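Local coordinates for protein endoglucanase (PDB 3X17) that probably hydrolyses internal beta-1,4-glucosidic bonds of cellulose as a family 9 glycoside hydrolase carrying an N-terminal Ig-like domain, at residues A[116-127]-A[546-557]. Numbering follows the deposited sequence.
Sequences YRDVLYAAARSY and NAPLVFVAAHFA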
ATOM      1  N   TYR A 116       3.320  16.217  -1.372  1.00 31.69           N
ATOM      2  CA  TYR A 116       3.480  14.796  -1.128  1.00 34.72           C
ATOM      3  C   TYR A 116       4.488  14.537  -0.035  1.00 36.42           C
ATOM      4  O   TYR A 116       4.647  13.401   0.385  1.00 35.52           O
ATOM      5  CB  TYR A 116       3.802  14.020  -2.401  1.00 31.81           C
ATOM      6  CG  TYR A 116       2.562  13.863  -3.243  1.00 33.48           C
ATOM      7  CD1 TYR A 116       1.485  13.140  -2.757  1.00 30.61           C
ATOM      8  CD2 TYR A 116       2.383  14.613  -4.420  1.00 30.86           C
ATOM      9  CE1 TYR A 116       0.264  13.114  -3.431  1.00 31.03           C
ATOM     10  CE2 TYR A 116       1.200  14.519  -5.156  1.00 34.61           C
ATOM     11  CZ  TYR A 116       0.128  13.796  -4.624  1.00 33.78           C
ATOM     12  OH  TYR A 116      -1.055  13.686  -5.306  1.00 34.37           O
ATOM     13  N   ARG A 117       5.100  15.605   0.478  1.00 36.40           N
ATOM     14  CA  ARG A 117       5.910  15.486   1.681  1.00 39.80           C
ATOM     15  C   ARG A 117       5.027  15.207   2.889  1.00 37.37           C
ATOM     16  O   ARG A 117       5.365  14.389   3.731  1.00 37.38           O
ATOM     17  CB  ARG A 117       6.754  16.748   1.905  1.00 40.89           C
ATOM     18  CG  ARG A 117       8.034  16.757   1.072  1.00 48.24           C
ATOM     19  CD  ARG A 117       8.870  18.018   1.293  1.00 56.96           C
ATOM     20  NE  ARG A 117       9.894  18.143   0.258  1.00 60.29           N
ATOM     21  CZ  ARG A 117      10.441  19.292  -0.128  1.00 62.12           C
ATOM     22  NH1 ARG A 117      10.069  20.442   0.438  1.00 58.01           N
ATOM     23  NH2 ARG A 117      11.353  19.290  -1.097  1.00 62.37           N
ATOM     24  N   ASP A 118       3.906  15.909   2.976  1.00 36.33           N
ATOM     25  CA  ASP A 118       2.966  15.705   4.061  1.00 38.60           C
ATOM     26  C   ASP A 118       2.185  14.408   3.892  1.00 36.81           C
ATOM     27  O   ASP A 118       1.853  13.768   4.879  1.00 35.13           O
ATOM     28  CB  ASP A 118       1.998  16.887   4.164  1.00 40.39           C
ATOM     29  CG  ASP A 118       2.718  18.194   4.435  1.00 43.14           C
ATOM     30  OD1 ASP A 118       3.537  18.242   5.382  1.00 46.32           O
ATOM     31  OD2 ASP A 118       2.601  19.096   3.594  1.00 49.85           O
ATOM     32  N   VAL A 119       1.826  14.075   2.657  1.00 34.48           N
ATOM     33  CA  VAL A 119       1.162  12.789   2.389  1.00 35.50           C
ATOM     34  C   VAL A 119       2.081  11.626   2.804  1.00 32.53           C
ATOM     35  O   VAL A 119       1.673  10.741   3.555  1.00 33.62           O
ATOM     36  CB  VAL A 119       0.790  12.625   0.895  1.00 33.54           C
ATOM     37  CG1 VAL A 119       0.326  11.214   0.616  1.00 35.23           C
ATOM     38  CG2 VAL A 119      -0.268  13.607   0.506  1.00 31.53           C
ATOM     39  N   LEU A 120       3.294  11.610   2.261  1.00 31.50           N
ATOM     40  CA  LEU A 120       4.331  10.642   2.657  1.00 31.43           C
ATOM     41  C   LEU A 120       4.474  10.519   4.181  1.00 32.20           C
ATOM     42  O   LEU A 120       4.498   9.415   4.720  1.00 30.17           O
ATOM     43  CB  LEU A 120       5.683  11.022   2.053  1.00 30.44           C
ATOM     44  CG  LEU A 120       6.853  10.083   2.337  1.00 30.18           C
ATOM     45  CD1 LEU A 120       6.521   8.640   1.899  1.00 29.64           C
ATOM     46  CD2 LEU A 120       8.156  10.589   1.650  1.00 28.54           C
ATOM     47  N   TYR A 121       4.602  11.659   4.860  1.00 31.76           N
ATOM     48  CA  TYR A 121       4.702  11.701   6.323  1.00 32.40           C
ATOM     49  C   TYR A 121       3.554  10.924   6.977  1.00 33.17           C
ATOM     50  O   TYR A 121       3.764  10.101   7.853  1.00 31.21           O
ATOM     51  CB  TYR A 121       4.675  13.161   6.802  1.00 30.75           C
ATOM     52  CG  TYR A 121       4.712  13.340   8.307  1.00 33.21           C
ATOM     53  CD1 TYR A 121       5.912  13.291   9.005  1.00 34.30           C
ATOM     54  CD2 TYR A 121       3.551  13.621   9.028  1.00 37.74           C
ATOM     55  CE1 TYR A 121       5.948  13.450  10.397  1.00 32.05           C
ATOM     56  CE2 TYR A 121       3.575  13.825  10.424  1.00 35.56           C
ATOM     57  CZ  TYR A 121       4.783  13.753  11.091  1.00 37.59           C
ATOM     58  OH  TYR A 121       4.831  13.933  12.456  1.00 33.71           O
ATOM     59  N   ALA A 122       2.329  11.249   6.588  1.00 32.44           N
ATOM     60  CA  ALA A 122       1.182  10.730   7.292  1.00 32.67           C
ATOM     61  C   ALA A 122       1.131   9.216   7.048  1.00 32.43           C
ATOM     62  O   ALA A 122       0.841   8.429   7.957  1.00 32.12           O
ATOM     63  CB  ALA A 122      -0.106  11.406   6.760  1.00 32.14           C
ATOM     64  N   ALA A 123       1.347   8.826   5.797  1.00 29.21           N
ATOM     65  CA  ALA A 123       1.219   7.428   5.418  1.00 28.05           C
ATOM     66  C   ALA A 123       2.277   6.603   6.088  1.00 26.78           C
ATOM     67  O   ALA A 123       2.004   5.493   6.485  1.00 29.59           O
ATOM     68  CB  ALA A 123       1.318   7.264   3.901  1.00 25.66           C
ATOM     69  N   ALA A 124       3.522   7.077   6.052  1.00 27.69           N
ATOM     70  CA  ALA A 124       4.631   6.376   6.699  1.00 29.17           C
ATOM     71  C   ALA A 124       4.481   6.327   8.231  1.00 30.25           C
ATOM     72  O   ALA A 124       4.739   5.299   8.861  1.00 28.55           O
ATOM     73  CB  ALA A 124       5.962   7.003   6.312  1.00 27.66           C
ATOM     74  N   ARG A 125       4.123   7.443   8.845  1.00 30.69           N
ATOM     75  CA  ARG A 125       4.018   7.504  10.292  1.00 30.81           C
ATOM     76  C   ARG A 125       2.860   6.691  10.843  1.00 31.76           C
ATOM     77  O   ARG A 125       2.866   6.320  11.957  1.00 31.77           O
ATOM     78  CB  ARG A 125       4.022   8.931  10.866  1.00 33.06           C
ATOM     79  CG  ARG A 125       4.668   8.986  12.270  1.00 34.41           C
ATOM     80  CD  ARG A 125       5.009  10.361  12.870  1.00 39.56           C
ATOM     81  NE  ARG A 125       3.867  10.793  13.601  1.00 44.34           N
ATOM     82  CZ  ARG A 125       3.753  10.896  14.901  1.00 36.53           C
ATOM     83  NH1 ARG A 125       4.756  10.696  15.697  1.00 38.61           N
ATOM     84  NH2 ARG A 125       2.607  11.235  15.371  1.00 30.77           N
ATOM     85  N   SER A 126       1.885   6.398  10.017  1.00 31.59           N
ATOM     86  CA  SER A 126       0.764   5.574  10.432  1.00 32.32           C
ATOM     87  C   SER A 126       1.206   4.199  10.946  1.00 32.30           C
ATOM     88  O   SER A 126       0.609   3.681  11.880  1.00 34.60           O
ATOM     89  CB  SER A 126      -0.250   5.447   9.286  1.00 29.23           C
ATOM     90  OG  SER A 126       0.143   4.479   8.339  1.00 29.95           O
ATOM     91  N   TYR A 127       2.301   3.649  10.404  1.00 31.37           N
ATOM     92  CA  TYR A 127       2.854   2.391  10.908  1.00 30.76           C
ATOM     93  C   TYR A 127       3.231   2.507  12.395  1.00 33.25           C
ATOM     94  O   TYR A 127       2.979   1.598  13.195  1.00 33.25           O
ATOM     95  CB  TYR A 127       4.082   1.961  10.080  1.00 30.32           C
ATOM     96  CG  TYR A 127       3.729   1.523   8.677  1.00 29.94           C
ATOM     97  CD1 TYR A 127       3.220   0.270   8.445  1.00 31.61           C
ATOM     98  CD2 TYR A 127       3.807   2.402   7.605  1.00 26.69           C
ATOM     99  CE1 TYR A 127       2.748  -0.095   7.200  1.00 32.93           C
ATOM    100  CE2 TYR A 127       3.394   2.021   6.333  1.00 27.77           C
ATOM    101  CZ  TYR A 127       2.881   0.762   6.137  1.00 29.43           C
ATOM    102  OH  TYR A 127       2.474   0.343   4.881  1.00 28.06           O
ATOM    103  N   ASN A 546      -1.033   0.595   2.762  1.00 30.91           N
ATOM    104  CA  ASN A 546      -0.182   1.742   2.982  1.00 32.77           C
ATOM    105  C   ASN A 546       1.185   1.636   2.322  1.00 32.19           C
ATOM    106  O   ASN A 546       1.854   2.642   2.082  1.00 33.13           O
ATOM    107  CB  ASN A 546      -0.057   2.024   4.483  1.00 31.71           C
ATOM    108  CG  ASN A 546      -1.007   3.123   4.934  1.00 34.83           C
ATOM    109  OD1 ASN A 546      -2.207   2.999   4.735  1.00 30.69           O
ATOM    110  ND2 ASN A 546      -0.457   4.277   5.339  1.00 29.08           N
ATOM    111  N   ALA A 547       1.613   0.410   2.064  1.00 31.43           N
ATOM    112  CA  ALA A 547       2.962   0.174   1.554  1.00 30.88           C
ATOM    113  C   ALA A 547       3.140   0.760   0.148  1.00 31.07           C
ATOM    114  O   ALA A 547       4.091   1.470  -0.096  1.00 32.11           O
ATOM    115  CB  ALA A 547       3.274  -1.310   1.565  1.00 28.28           C
ATOM    116  N   PRO A 548       2.218   0.456  -0.788  1.00 31.79           N
ATOM    117  CA  PRO A 548       2.401   1.078  -2.103  1.00 30.39           C
ATOM    118  C   PRO A 548       2.042   2.564  -2.080  1.00 30.59           C
ATOM    119  O   PRO A 548       2.511   3.322  -2.935  1.00 29.85           O
ATOM    120  CB  PRO A 548       1.432   0.289  -3.016  1.00 30.47           C
ATOM    121  CG  PRO A 548       0.393  -0.274  -2.066  1.00 30.92           C
ATOM    122  CD  PRO A 548       1.155  -0.570  -0.793  1.00 29.56           C
ATOM    123  N   LEU A 549       1.201   2.980  -1.130  1.00 29.17           N
ATOM    124  CA  LEU A 549       0.952   4.405  -0.936  1.00 30.50           C
ATOM    125  C   LEU A 549       2.236   5.161  -0.564  1.00 31.58           C
ATOM    126  O   LEU A 549       2.524   6.215  -1.121  1.00 33.49           O
ATOM    127  CB  LEU A 549      -0.171   4.665   0.093  1.00 29.63           C
ATOM    128  CG  LEU A 549      -0.426   6.130   0.470  1.00 29.97           C
ATOM    129  CD1 LEU A 549      -0.751   7.017  -0.756  1.00 27.68           C
ATOM    130  CD2 LEU A 549      -1.511   6.277   1.571  1.00 24.80           C
ATOM    131  N   VAL A 550       2.958   4.667   0.418  1.00 28.99           N
ATOM    132  CA  VAL A 550       4.241   5.257   0.777  1.00 31.48           C
ATOM    133  C   VAL A 550       5.197   5.229  -0.431  1.00 34.28           C
ATOM    134  O   VAL A 550       5.878   6.211  -0.685  1.00 32.68           O
ATOM    135  CB  VAL A 550       4.913   4.512   1.972  1.00 31.51           C
ATOM    136  CG1 VAL A 550       6.418   4.877   2.087  1.00 28.87           C
ATOM    137  CG2 VAL A 550       4.189   4.837   3.277  1.00 31.11           C
ATOM    138  N   PHE A 551       5.192   4.135  -1.211  1.00 35.06           N
ATOM    139  CA  PHE A 551       6.036   4.071  -2.418  1.00 34.12           C
ATOM    140  C   PHE A 551       5.719   5.149  -3.456  1.00 31.90           C
ATOM    141  O   PHE A 551       6.602   5.930  -3.857  1.00 31.04           O
ATOM    142  CB  PHE A 551       6.011   2.678  -3.058  1.00 35.03           C
ATOM    143  CG  PHE A 551       6.973   2.529  -4.225  1.00 34.89           C
ATOM    144  CD1 PHE A 551       6.591   2.883  -5.511  1.00 32.47           C
ATOM    145  CD2 PHE A 551       8.267   2.069  -4.022  1.00 37.76           C
ATOM    146  CE1 PHE A 551       7.466   2.748  -6.579  1.00 35.66           C
ATOM    147  CE2 PHE A 551       9.148   1.947  -5.079  1.00 36.88           C
ATOM    148  CZ  PHE A 551       8.741   2.271  -6.364  1.00 41.90           C
ATOM    149  N   VAL A 552       4.451   5.249  -3.836  1.00 29.60           N
ATOM    150  CA  VAL A 552       4.086   6.167  -4.902  1.00 31.15           C
ATOM    151  C   VAL A 552       4.214   7.617  -4.436  1.00 31.50           C
ATOM    152  O   VAL A 552       4.761   8.460  -5.154  1.00 31.26           O
ATOM    153  CB  VAL A 552       2.690   5.856  -5.510  1.00 31.33           C
ATOM    154  CG1 VAL A 552       2.393   6.803  -6.660  1.00 29.80           C
ATOM    155  CG2 VAL A 552       2.663   4.432  -6.033  1.00 28.79           C
ATOM    156  N   ALA A 553       3.892   7.850  -3.165  1.00 29.32           N
ATOM    157  CA  ALA A 553       3.979   9.175  -2.596  1.00 30.06           C
ATOM    158  C   ALA A 553       5.447   9.611  -2.551  1.00 31.71           C
ATOM    159  O   ALA A 553       5.770  10.792  -2.822  1.00 29.24           O
ATOM    160  CB  ALA A 553       3.375   9.197  -1.203  1.00 32.29           C
ATOM    161  N   ALA A 554       6.329   8.671  -2.210  1.00 28.73           N
ATOM    162  CA  ALA A 554       7.756   8.997  -2.118  1.00 31.59           C
ATOM    163  C   ALA A 554       8.337   9.401  -3.490  1.00 32.25           C
ATOM    164  O   ALA A 554       9.149  10.322  -3.576  1.00 33.65           O
ATOM    165  CB  ALA A 554       8.540   7.841  -1.517  1.00 29.41           C
ATOM    166  N   HIS A 555       7.883   8.750  -4.560  1.00 32.61           N
ATOM    167  CA  HIS A 555       8.248   9.173  -5.904  1.00 32.98           C
ATOM    168  C   HIS A 555       7.942  10.662  -6.147  1.00 34.27           C
ATOM    169  O   HIS A 555       8.779  11.410  -6.650  1.00 34.93           O
ATOM    170  CB  HIS A 555       7.565   8.316  -6.967  1.00 32.10           C
ATOM    171  CG  HIS A 555       7.942   8.704  -8.371  1.00 37.92           C
ATOM    172  ND1 HIS A 555       8.973   8.098  -9.063  1.00 31.95           N
ATOM    173  CD2 HIS A 555       7.468   9.684  -9.180  1.00 33.56           C
ATOM    174  CE1 HIS A 555       9.106   8.681 -10.243  1.00 34.54           C
ATOM    175  NE2 HIS A 555       8.209   9.645 -10.340  1.00 34.38           N
ATOM    176  N   PHE A 556       6.753  11.106  -5.765  1.00 34.55           N
ATOM    177  CA  PHE A 556       6.379  12.469  -6.056  1.00 37.13           C
ATOM    178  C   PHE A 556       6.815  13.482  -4.996  1.00 39.18           C
ATOM    179  O   PHE A 556       6.778  14.683  -5.243  1.00 42.52           O
ATOM    180  CB  PHE A 556       4.891  12.542  -6.365  1.00 35.74           C
ATOM    181  CG  PHE A 556       4.527  11.900  -7.677  1.00 38.40           C
ATOM    182  CD1 PHE A 556       4.831  12.531  -8.869  1.00 36.66           C
ATOM    183  CD2 PHE A 556       4.044  10.601  -7.722  1.00 32.98           C
ATOM    184  CE1 PHE A 556       4.516  11.940 -10.084  1.00 38.82           C
ATOM    185  CE2 PHE A 556       3.724  10.008  -8.923  1.00 38.58           C
ATOM    186  CZ  PHE A 556       3.940  10.700 -10.119  1.00 36.62           C
ATOM    187  N   ALA A 557       7.333  13.005  -3.869  1.00 41.19           N
ATOM    188  CA  ALA A 557       7.865  13.884  -2.834  1.00 43.09           C
ATOM    189  C   ALA A 557       9.314  14.234  -3.140  1.00 47.12           C
ATOM    190  O   ALA A 557       9.864  15.148  -2.551  1.00 45.55           O
ATOM    191  CB  ALA A 557       7.798  13.217  -1.476  1.00 41.31           C
TER
HETATM  192  O   HOH W   1       5.830  17.041  -3.127  1.00 40.93           O
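Tyr116 lays its ring beside the side chain of Phe556, both pointing the same way, where the first and last helices of the catalytic (alpha/alpha)6 barrel run antiparallel. The axes come within 8.4 Å at a crossing angle of -153°; as expected for this fold, the two helices probably close the barrel by lying side by side. The ring touches through CD2, 3.8 Å from Phe556 CB, and Leu466 of helix 456-469 lies against both aromatic side chains. A water bridges Tyr116 N and Phe556 O, weakly on the Phe556 side. One residue on, the solvent-exposed Arg117 passes Ala557 with its extended chain. Val119 turns CG1 onto the methyl of Ala553.

Leu120 is a knob in the hole formed by Val550, Ala553, Ala554 and Ala557. With CG anti to the backbone N (chi1 -178°), its end swings across to the other helix and CD1 comes 3.8 Å from Val550 CG1. Val550 answers as a knob among Leu120, Ala123, Ala124 and Tyr127, its CG2 3.6 Å from Ala124 N; the alanines on both helices probably allow the axes to come so near.

Past Ala123, whose methyl meets Leu549 CD2, the contact turns polar. Two donors share the Ala123 carbonyl: Ser126 OG, 2.8 Å from Ala123 O, sits above the carbonyl plane, while Asn546 ND2 approaches Ala123 O at 3.0 Å, bent to 142° at the hydrogen. Asn546 ND2 also bonds Gly505 O, and OD1 accepts from Leu507 N. Replacing Asn546 by alanine would probably leave Ala123 O with Ser126 OG alone as side-chain donor and the loop at 505-507 without its amide anchor. Tyr127 slides past Asn546 in the opposite direction, the ring and amide planes nearly perpendicular; its hydroxyl hydrogen-bonds to Ile543 O, and Tyr127 CZ lies 3.6 Å from Asn546 CB.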